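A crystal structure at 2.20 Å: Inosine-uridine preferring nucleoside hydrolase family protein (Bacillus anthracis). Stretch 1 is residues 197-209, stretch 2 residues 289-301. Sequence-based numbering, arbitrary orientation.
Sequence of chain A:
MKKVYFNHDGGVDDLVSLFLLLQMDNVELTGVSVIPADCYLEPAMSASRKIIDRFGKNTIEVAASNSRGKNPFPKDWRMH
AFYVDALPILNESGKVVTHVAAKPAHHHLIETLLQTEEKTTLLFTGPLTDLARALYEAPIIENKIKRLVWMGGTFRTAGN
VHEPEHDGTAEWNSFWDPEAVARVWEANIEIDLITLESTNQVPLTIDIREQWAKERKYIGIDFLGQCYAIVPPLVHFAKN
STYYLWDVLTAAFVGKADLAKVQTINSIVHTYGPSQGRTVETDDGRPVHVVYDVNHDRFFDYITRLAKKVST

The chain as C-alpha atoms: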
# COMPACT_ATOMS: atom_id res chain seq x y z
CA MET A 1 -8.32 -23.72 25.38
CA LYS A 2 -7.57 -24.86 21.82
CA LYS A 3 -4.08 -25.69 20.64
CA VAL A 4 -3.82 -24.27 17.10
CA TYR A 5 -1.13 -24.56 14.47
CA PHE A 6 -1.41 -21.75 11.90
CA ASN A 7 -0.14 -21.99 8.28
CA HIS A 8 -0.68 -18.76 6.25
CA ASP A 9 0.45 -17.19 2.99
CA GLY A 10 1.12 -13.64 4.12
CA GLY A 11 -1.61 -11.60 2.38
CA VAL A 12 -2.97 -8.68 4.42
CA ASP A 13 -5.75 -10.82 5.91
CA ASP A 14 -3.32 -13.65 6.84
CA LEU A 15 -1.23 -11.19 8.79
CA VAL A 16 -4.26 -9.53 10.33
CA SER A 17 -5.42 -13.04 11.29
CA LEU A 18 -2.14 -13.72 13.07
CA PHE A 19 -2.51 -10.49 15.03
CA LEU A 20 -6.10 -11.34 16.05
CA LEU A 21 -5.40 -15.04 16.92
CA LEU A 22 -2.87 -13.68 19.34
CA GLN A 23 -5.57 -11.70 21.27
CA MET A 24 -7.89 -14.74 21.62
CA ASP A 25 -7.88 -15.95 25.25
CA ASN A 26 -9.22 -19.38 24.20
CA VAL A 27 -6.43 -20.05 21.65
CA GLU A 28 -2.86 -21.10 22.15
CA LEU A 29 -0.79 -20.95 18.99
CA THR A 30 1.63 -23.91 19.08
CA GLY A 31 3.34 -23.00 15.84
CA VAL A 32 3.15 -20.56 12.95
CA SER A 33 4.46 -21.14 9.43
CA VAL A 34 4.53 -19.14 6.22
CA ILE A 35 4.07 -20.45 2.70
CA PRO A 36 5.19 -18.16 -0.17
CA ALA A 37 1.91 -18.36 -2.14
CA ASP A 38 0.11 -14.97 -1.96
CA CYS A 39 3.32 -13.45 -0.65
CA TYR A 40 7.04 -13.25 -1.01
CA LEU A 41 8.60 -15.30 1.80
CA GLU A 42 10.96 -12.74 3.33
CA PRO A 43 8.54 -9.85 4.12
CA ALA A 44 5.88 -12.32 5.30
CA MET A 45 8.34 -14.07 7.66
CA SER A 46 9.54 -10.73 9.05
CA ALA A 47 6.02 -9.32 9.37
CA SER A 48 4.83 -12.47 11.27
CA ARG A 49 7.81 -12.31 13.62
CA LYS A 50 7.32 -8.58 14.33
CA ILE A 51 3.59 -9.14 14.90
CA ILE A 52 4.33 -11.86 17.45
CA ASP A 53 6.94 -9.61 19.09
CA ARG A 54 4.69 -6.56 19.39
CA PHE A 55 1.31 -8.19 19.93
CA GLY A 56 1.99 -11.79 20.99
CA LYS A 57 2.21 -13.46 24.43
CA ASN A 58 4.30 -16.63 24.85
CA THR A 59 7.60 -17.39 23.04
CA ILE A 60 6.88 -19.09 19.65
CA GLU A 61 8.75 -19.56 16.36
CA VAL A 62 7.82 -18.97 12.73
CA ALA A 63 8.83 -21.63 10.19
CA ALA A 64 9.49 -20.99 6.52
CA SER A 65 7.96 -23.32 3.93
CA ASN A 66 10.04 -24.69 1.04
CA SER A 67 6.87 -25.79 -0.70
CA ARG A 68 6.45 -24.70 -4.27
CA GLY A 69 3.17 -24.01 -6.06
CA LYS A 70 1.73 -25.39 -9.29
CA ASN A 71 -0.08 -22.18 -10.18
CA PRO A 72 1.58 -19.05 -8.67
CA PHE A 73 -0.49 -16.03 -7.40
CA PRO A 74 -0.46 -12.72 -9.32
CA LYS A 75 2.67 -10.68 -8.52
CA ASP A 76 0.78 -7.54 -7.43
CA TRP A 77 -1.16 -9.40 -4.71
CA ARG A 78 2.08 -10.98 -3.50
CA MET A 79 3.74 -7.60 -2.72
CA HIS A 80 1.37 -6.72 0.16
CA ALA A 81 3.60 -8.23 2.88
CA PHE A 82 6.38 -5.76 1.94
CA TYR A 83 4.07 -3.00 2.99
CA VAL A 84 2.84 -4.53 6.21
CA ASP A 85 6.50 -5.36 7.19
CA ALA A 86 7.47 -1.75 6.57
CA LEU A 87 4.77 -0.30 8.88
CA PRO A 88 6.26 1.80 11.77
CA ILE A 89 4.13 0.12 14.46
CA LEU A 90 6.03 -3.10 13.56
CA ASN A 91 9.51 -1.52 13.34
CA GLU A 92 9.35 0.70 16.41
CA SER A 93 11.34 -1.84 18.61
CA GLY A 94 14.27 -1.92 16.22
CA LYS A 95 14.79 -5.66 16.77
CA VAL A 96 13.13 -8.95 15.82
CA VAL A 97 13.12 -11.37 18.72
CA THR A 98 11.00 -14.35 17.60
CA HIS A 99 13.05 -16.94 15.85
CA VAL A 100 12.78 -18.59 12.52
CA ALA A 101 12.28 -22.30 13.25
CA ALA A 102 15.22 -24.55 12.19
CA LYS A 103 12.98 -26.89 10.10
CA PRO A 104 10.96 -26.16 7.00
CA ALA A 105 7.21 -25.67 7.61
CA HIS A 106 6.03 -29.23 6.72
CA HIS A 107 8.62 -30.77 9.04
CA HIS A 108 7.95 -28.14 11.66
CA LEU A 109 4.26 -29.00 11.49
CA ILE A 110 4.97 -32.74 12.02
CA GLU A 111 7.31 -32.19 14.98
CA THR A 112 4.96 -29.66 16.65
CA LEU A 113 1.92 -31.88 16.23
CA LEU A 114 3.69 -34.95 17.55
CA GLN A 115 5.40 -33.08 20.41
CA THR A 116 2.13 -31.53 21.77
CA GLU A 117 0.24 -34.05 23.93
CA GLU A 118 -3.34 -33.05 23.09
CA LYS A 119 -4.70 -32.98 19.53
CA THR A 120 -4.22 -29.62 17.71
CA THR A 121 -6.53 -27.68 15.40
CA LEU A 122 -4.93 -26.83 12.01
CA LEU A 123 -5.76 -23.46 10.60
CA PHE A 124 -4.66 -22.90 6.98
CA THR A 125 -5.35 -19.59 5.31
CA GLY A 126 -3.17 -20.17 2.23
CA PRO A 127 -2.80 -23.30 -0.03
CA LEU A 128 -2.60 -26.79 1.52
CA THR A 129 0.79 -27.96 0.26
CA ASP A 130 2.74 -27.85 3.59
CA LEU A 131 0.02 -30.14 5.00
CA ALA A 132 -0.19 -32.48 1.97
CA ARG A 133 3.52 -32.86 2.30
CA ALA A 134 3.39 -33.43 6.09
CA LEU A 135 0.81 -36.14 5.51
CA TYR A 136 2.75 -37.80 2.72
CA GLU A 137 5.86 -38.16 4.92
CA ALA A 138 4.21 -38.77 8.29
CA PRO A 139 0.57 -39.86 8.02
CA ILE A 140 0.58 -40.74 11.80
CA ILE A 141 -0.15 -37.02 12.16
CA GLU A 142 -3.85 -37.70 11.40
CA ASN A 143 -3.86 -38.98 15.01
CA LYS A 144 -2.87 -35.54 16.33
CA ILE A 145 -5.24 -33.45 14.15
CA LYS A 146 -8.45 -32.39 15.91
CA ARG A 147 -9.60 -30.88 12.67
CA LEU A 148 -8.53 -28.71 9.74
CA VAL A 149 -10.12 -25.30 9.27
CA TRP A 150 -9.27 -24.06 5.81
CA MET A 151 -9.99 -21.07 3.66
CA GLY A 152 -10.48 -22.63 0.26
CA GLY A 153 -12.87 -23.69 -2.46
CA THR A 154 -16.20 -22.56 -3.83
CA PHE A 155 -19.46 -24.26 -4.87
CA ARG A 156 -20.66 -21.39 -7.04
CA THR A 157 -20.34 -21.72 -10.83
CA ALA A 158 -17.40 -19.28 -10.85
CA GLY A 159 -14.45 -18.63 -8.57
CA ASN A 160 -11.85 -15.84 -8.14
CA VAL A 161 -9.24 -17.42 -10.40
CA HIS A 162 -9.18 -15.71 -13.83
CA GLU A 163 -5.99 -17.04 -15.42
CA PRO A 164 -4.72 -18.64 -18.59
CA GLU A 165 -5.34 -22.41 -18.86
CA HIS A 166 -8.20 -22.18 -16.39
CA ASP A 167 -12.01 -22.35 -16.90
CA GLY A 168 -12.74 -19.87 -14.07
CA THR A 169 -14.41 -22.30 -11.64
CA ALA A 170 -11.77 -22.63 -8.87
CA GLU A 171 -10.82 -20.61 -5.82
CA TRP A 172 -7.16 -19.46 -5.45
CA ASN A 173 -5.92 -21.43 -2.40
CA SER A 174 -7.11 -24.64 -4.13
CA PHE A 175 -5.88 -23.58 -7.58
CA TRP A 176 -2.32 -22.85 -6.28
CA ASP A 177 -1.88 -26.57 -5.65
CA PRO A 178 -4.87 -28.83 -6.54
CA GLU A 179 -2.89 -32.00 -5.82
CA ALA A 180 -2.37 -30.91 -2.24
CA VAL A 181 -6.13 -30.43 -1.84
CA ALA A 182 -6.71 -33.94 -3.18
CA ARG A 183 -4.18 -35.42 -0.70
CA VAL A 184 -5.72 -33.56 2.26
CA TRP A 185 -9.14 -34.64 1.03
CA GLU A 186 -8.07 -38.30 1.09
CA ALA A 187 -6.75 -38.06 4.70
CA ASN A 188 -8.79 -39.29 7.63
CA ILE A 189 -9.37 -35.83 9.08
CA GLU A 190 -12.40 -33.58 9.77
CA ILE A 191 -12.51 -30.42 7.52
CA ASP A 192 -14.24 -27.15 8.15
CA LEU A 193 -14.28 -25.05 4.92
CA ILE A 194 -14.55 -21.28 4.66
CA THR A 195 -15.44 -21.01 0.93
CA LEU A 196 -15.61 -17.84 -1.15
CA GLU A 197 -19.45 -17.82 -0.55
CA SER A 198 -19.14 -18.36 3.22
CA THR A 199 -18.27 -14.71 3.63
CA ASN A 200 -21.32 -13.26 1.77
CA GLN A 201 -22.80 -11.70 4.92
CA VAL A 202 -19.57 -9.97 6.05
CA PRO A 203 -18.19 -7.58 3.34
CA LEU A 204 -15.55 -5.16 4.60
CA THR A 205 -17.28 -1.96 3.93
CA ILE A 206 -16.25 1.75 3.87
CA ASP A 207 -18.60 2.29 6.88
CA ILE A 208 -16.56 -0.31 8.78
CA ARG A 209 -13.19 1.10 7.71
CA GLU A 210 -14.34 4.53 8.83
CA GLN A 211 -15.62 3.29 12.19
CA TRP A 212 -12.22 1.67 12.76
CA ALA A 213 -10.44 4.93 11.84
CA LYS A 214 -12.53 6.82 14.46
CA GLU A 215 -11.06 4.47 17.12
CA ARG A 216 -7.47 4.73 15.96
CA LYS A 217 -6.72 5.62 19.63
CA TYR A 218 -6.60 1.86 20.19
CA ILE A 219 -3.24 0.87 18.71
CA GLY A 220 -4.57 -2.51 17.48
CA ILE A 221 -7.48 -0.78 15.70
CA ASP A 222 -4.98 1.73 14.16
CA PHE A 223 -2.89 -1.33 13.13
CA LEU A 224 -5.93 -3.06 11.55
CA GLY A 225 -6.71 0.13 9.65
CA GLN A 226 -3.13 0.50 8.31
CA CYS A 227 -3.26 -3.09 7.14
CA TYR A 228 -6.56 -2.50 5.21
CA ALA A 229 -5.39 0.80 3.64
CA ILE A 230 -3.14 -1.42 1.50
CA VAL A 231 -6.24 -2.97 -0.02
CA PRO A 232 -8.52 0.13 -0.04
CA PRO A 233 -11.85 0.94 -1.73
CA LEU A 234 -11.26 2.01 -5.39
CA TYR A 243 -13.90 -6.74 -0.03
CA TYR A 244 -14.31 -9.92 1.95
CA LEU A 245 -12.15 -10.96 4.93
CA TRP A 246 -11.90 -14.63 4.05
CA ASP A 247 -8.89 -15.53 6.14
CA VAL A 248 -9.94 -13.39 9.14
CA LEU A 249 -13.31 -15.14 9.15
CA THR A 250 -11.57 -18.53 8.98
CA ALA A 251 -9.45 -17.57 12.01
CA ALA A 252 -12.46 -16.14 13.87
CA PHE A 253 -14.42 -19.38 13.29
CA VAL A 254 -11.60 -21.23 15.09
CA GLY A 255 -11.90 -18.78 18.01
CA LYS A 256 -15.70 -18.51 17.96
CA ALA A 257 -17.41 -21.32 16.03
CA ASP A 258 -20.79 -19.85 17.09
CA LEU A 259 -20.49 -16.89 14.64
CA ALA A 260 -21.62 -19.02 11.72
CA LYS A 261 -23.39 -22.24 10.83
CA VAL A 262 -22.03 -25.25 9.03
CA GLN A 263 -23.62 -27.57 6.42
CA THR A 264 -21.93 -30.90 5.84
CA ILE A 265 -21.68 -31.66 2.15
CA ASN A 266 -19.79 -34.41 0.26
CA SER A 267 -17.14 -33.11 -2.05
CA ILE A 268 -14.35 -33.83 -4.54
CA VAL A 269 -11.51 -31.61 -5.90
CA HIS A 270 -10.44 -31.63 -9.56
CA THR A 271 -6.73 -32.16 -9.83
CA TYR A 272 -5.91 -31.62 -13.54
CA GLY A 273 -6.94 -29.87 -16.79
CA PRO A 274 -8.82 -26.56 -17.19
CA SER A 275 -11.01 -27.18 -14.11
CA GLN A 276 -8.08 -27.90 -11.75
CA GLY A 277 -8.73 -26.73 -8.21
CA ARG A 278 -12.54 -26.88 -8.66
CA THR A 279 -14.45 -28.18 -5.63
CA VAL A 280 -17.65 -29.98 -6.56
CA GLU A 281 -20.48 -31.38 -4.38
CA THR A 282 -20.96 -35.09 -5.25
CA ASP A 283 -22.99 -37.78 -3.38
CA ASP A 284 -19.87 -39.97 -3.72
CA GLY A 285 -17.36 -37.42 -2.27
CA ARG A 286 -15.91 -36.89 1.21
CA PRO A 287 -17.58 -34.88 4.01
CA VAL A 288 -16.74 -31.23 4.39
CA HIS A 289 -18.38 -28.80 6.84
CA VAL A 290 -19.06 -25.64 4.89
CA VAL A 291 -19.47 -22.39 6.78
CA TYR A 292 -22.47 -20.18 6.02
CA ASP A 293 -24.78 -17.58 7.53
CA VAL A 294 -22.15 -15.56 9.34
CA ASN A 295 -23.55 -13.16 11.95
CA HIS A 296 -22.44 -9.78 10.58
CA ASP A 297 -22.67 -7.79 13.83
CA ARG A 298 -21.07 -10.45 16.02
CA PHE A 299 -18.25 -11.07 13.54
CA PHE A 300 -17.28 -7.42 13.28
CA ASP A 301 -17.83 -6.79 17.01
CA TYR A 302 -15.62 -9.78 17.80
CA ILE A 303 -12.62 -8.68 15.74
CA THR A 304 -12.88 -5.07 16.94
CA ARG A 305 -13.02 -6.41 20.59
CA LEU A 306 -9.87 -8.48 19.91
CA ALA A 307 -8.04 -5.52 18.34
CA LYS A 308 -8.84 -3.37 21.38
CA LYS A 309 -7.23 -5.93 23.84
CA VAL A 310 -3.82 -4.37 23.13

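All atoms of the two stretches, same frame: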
# COMPACT_ATOMS: atom_id res chain seq x y z
N GLU A 197 -18.04 -18.19 -0.82
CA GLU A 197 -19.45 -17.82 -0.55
C GLU A 197 -19.72 -17.59 0.93
O GLU A 197 -20.66 -16.90 1.29
CB GLU A 197 -20.48 -18.94 -0.86
CG GLU A 197 -20.44 -19.62 -2.17
CD GLU A 197 -19.39 -20.69 -2.24
OE1 GLU A 197 -19.70 -21.89 -2.12
OE2 GLU A 197 -18.25 -20.30 -2.45
N SER A 198 -18.96 -18.32 1.77
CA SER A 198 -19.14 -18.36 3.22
C SER A 198 -19.19 -16.96 3.81
O SER A 198 -19.80 -16.71 4.84
CB SER A 198 -17.95 -19.13 3.86
OG SER A 198 -18.02 -20.52 3.52
N THR A 199 -18.53 -16.04 3.12
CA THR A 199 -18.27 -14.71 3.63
C THR A 199 -19.32 -13.68 3.13
O THR A 199 -19.18 -12.51 3.41
CB THR A 199 -16.83 -14.35 3.24
OG1 THR A 199 -16.29 -13.43 4.19
CG2 THR A 199 -16.74 -13.85 1.82
N ASN A 200 -20.38 -14.13 2.44
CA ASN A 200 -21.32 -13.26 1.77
C ASN A 200 -21.89 -12.18 2.69
O ASN A 200 -22.09 -11.05 2.26
CB ASN A 200 -22.52 -14.06 1.26
CG ASN A 200 -22.25 -14.79 -0.03
OD1 ASN A 200 -21.29 -14.52 -0.73
ND2 ASN A 200 -23.15 -15.74 -0.36
N GLN A 201 -22.14 -12.56 3.95
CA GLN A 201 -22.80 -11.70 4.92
C GLN A 201 -21.85 -10.76 5.67
O GLN A 201 -22.32 -9.97 6.48
CB GLN A 201 -23.66 -12.55 5.90
CG GLN A 201 -24.99 -12.93 5.32
CD GLN A 201 -25.83 -13.85 6.20
OE1 GLN A 201 -25.74 -13.82 7.43
NE2 GLN A 201 -26.68 -14.66 5.56
N VAL A 202 -20.55 -10.82 5.38
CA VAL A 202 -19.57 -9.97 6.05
C VAL A 202 -18.59 -9.30 5.08
O VAL A 202 -17.38 -9.53 5.16
CB VAL A 202 -18.81 -10.74 7.21
CG1 VAL A 202 -19.78 -11.19 8.29
CG2 VAL A 202 -17.94 -11.94 6.68
N PRO A 203 -19.10 -8.48 4.13
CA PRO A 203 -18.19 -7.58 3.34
C PRO A 203 -17.53 -6.52 4.21
O PRO A 203 -18.20 -5.87 5.03
CB PRO A 203 -19.12 -6.93 2.31
CG PRO A 203 -20.51 -7.13 2.81
CD PRO A 203 -20.51 -8.34 3.73
N LEU A 204 -16.22 -6.34 4.02
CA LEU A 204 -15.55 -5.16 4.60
C LEU A 204 -16.02 -4.00 3.78
O LEU A 204 -15.82 -3.94 2.55
CB LEU A 204 -14.04 -5.20 4.54
CG LEU A 204 -13.21 -4.54 5.67
CD1 LEU A 204 -12.03 -3.92 5.05
CD2 LEU A 204 -13.90 -3.56 6.56
N THR A 205 -16.56 -3.04 4.50
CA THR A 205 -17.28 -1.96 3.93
C THR A 205 -16.55 -0.63 4.30
O THR A 205 -15.76 -0.60 5.24
CB THR A 205 -18.71 -2.16 4.48
OG1 THR A 205 -19.67 -2.08 3.44
CG2 THR A 205 -19.02 -1.27 5.60
N ILE A 206 -16.78 0.43 3.54
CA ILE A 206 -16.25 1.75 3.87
C ILE A 206 -16.74 2.20 5.28
O ILE A 206 -15.95 2.70 6.08
CB ILE A 206 -16.64 2.84 2.76
CG1 ILE A 206 -15.89 2.59 1.45
CG2 ILE A 206 -16.42 4.28 3.25
CD1 ILE A 206 -16.65 3.22 0.17
N ASP A 207 -18.03 2.01 5.56
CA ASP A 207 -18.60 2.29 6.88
C ASP A 207 -17.87 1.60 8.02
O ASP A 207 -17.78 2.13 9.11
CB ASP A 207 -20.09 1.91 6.93
N ILE A 208 -17.31 0.43 7.75
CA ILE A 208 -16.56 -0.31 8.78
C ILE A 208 -15.14 0.20 8.90
O ILE A 208 -14.62 0.34 10.00
CB ILE A 208 -16.62 -1.86 8.52
CG1 ILE A 208 -18.02 -2.36 8.87
CG2 ILE A 208 -15.58 -2.61 9.32
CD1 ILE A 208 -18.34 -3.71 8.36
N ARG A 209 -14.51 0.47 7.76
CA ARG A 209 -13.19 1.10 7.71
C ARG A 209 -13.23 2.43 8.43
O ARG A 209 -12.35 2.71 9.22
CB ARG A 209 -12.72 1.27 6.27
CG ARG A 209 -12.43 -0.05 5.50
CD ARG A 209 -12.40 0.23 3.96
NE ARG A 209 -12.26 -0.99 3.18
CZ ARG A 209 -11.11 -1.52 2.75
NH1 ARG A 209 -9.92 -0.91 2.99
NH2 ARG A 209 -11.13 -2.68 2.07
N HIS A 289 -17.48 -29.64 6.06
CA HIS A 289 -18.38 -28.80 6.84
C HIS A 289 -18.22 -27.33 6.42
O HIS A 289 -17.31 -26.64 6.81
CB HIS A 289 -18.08 -29.00 8.33
CG HIS A 289 -18.02 -30.45 8.72
ND1 HIS A 289 -19.14 -31.25 8.79
CD2 HIS A 289 -16.97 -31.25 9.04
CE1 HIS A 289 -18.79 -32.47 9.14
NE2 HIS A 289 -17.47 -32.50 9.28
N VAL A 290 -19.14 -26.89 5.58
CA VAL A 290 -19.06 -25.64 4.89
C VAL A 290 -19.72 -24.52 5.69
O VAL A 290 -20.90 -24.58 6.04
CB VAL A 290 -19.70 -25.76 3.46
CG1 VAL A 290 -19.62 -24.42 2.73
CG2 VAL A 290 -18.98 -26.82 2.64
N VAL A 291 -18.96 -23.46 5.95
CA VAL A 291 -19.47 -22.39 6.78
C VAL A 291 -20.48 -21.58 5.95
O VAL A 291 -20.29 -21.39 4.75
CB VAL A 291 -18.33 -21.52 7.29
CG1 VAL A 291 -18.83 -20.21 7.94
CG2 VAL A 291 -17.50 -22.34 8.28
N TYR A 292 -21.56 -21.15 6.60
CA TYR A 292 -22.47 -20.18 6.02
C TYR A 292 -23.17 -19.37 7.11
O TYR A 292 -23.03 -19.64 8.30
CB TYR A 292 -23.47 -20.87 5.10
CG TYR A 292 -24.49 -21.70 5.82
CD1 TYR A 292 -24.14 -22.90 6.40
CD2 TYR A 292 -25.81 -21.28 5.92
CE1 TYR A 292 -25.10 -23.69 7.07
CE2 TYR A 292 -26.79 -22.06 6.61
CZ TYR A 292 -26.41 -23.26 7.18
OH TYR A 292 -27.32 -24.07 7.83
N ASP A 293 -23.91 -18.36 6.67
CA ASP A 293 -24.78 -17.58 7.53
C ASP A 293 -24.01 -17.03 8.70
O ASP A 293 -24.35 -17.27 9.87
CB ASP A 293 -26.00 -18.37 7.98
CG ASP A 293 -27.06 -17.49 8.63
OD1 ASP A 293 -27.03 -16.28 8.36
OD2 ASP A 293 -27.92 -18.00 9.39
N VAL A 294 -22.97 -16.26 8.37
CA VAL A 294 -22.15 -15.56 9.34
C VAL A 294 -22.97 -14.41 9.96
O VAL A 294 -23.67 -13.68 9.27
CB VAL A 294 -20.85 -15.06 8.72
CG1 VAL A 294 -19.99 -14.35 9.74
CG2 VAL A 294 -20.04 -16.21 8.10
N ASN A 295 -22.91 -14.27 11.28
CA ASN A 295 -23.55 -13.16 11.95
C ASN A 295 -22.65 -11.93 11.77
O ASN A 295 -21.52 -11.85 12.29
CB ASN A 295 -23.85 -13.48 13.42
CG ASN A 295 -24.75 -12.45 14.06
OD1 ASN A 295 -24.42 -11.28 14.09
ND2 ASN A 295 -25.88 -12.89 14.58
N HIS A 296 -23.14 -11.00 10.95
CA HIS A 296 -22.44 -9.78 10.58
C HIS A 296 -21.97 -9.05 11.84
O HIS A 296 -20.78 -8.93 12.07
CB HIS A 296 -23.37 -8.86 9.75
CG HIS A 296 -22.80 -7.49 9.50
ND1 HIS A 296 -21.81 -7.26 8.57
CD2 HIS A 296 -23.05 -6.30 10.09
CE1 HIS A 296 -21.47 -5.98 8.59
NE2 HIS A 296 -22.20 -5.38 9.51
N ASP A 297 -22.93 -8.64 12.66
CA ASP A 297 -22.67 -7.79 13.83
C ASP A 297 -21.73 -8.47 14.82
O ASP A 297 -20.82 -7.85 15.32
CB ASP A 297 -23.99 -7.35 14.53
CG ASP A 297 -24.82 -6.38 13.68
OD1 ASP A 297 -24.31 -5.91 12.67
OD2 ASP A 297 -25.99 -6.07 14.01
N ARG A 298 -21.96 -9.74 15.11
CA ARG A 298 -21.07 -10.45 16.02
C ARG A 298 -19.68 -10.61 15.47
O ARG A 298 -18.70 -10.47 16.19
CB ARG A 298 -21.64 -11.80 16.36
CG ARG A 298 -22.92 -11.67 17.18
CD ARG A 298 -22.85 -12.55 18.40
NE ARG A 298 -23.32 -13.89 18.12
CZ ARG A 298 -22.81 -15.03 18.61
NH1 ARG A 298 -21.73 -15.06 19.39
NH2 ARG A 298 -23.41 -16.16 18.28
N PHE A 299 -19.58 -10.90 14.18
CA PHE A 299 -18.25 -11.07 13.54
C PHE A 299 -17.44 -9.79 13.68
O PHE A 299 -16.33 -9.78 14.22
CB PHE A 299 -18.40 -11.46 12.07
CG PHE A 299 -17.12 -11.52 11.33
CD1 PHE A 299 -16.86 -10.64 10.27
CD2 PHE A 299 -16.12 -12.40 11.74
CE1 PHE A 299 -15.68 -10.69 9.58
CE2 PHE A 299 -14.90 -12.44 11.07
CZ PHE A 299 -14.66 -11.60 10.01
N PHE A 300 -17.99 -8.69 13.21
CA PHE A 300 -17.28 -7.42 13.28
C PHE A 300 -17.09 -6.91 14.69
O PHE A 300 -16.06 -6.33 14.97
CB PHE A 300 -17.96 -6.37 12.39
CG PHE A 300 -17.75 -6.63 10.95
CD1 PHE A 300 -18.80 -7.05 10.13
CD2 PHE A 300 -16.49 -6.52 10.41
CE1 PHE A 300 -18.59 -7.31 8.77
CE2 PHE A 300 -16.26 -6.78 9.07
CZ PHE A 300 -17.30 -7.18 8.24
N ASP A 301 -18.04 -7.15 15.60
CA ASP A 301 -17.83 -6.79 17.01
C ASP A 301 -16.69 -7.62 17.63
O ASP A 301 -15.89 -7.14 18.42
CB ASP A 301 -19.10 -6.99 17.81
CG ASP A 301 -18.94 -6.60 19.25
OD1 ASP A 301 -18.82 -5.38 19.52
OD2 ASP A 301 -18.95 -7.50 20.12
O HOH W 1 -22.03 -15.38 5.57

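Two segments whose touching residues are at least 88 apart in sequence meet in a mostly apolar contact, centred on Val202 and Phe300 and pinned at one end by a serine-to-backbone hydrogen bond and a bridging water; together they bury 604 Å². In stretch 1 a helix begins at Ile206; before it, a type I turn runs from Thr199 to Val202, closed by Val202 N bonding to Thr199 O at 2.9 Å. Stretch 2 leaves a strand at Tyr292, passes through a short linker and enters a helix at His296. The backbones come closest at Ser198 and Tyr292, whose CA atoms lie 4.7 Å apart. Here Ser198 OG donates to Val291 O at 2.7 Å, a side-chain hydroxyl bonding to a backbone carbonyl near the end of the strand. Nearby, one water donates to Ser198 O (2.7 Å) and accepts from Gln201 N (3.3 Å) and Val294 N (3.1 Å), joining the turn to the linker through backbone atoms alone. Val202 forms the apolar centre: its CG1 lies 3.5 Å from Val294 CG1 and 3.6 Å from Phe299 CD1, while its CB is 3.8 Å from Phe300 CE1. One branched side chain thus touches both the linker and the first helical turns. Farther along, Ile208 points toward stretch 2 and sets its CD1 over one face of the Phe300 ring, 3.5 Å from the ring centroid and 8° off the normal, a CH-pi contact between side chains of the two helices. His296 lies beside this cluster; its ND1 donates a weak hydrogen bond to Gln201 O (3.5 Å, 136°), which meets the imidazole at its edge. Asn295 faces away from stretch 1 and instead caps its own helix, its OD1 accepting from Arg298 N at 3.1 Å.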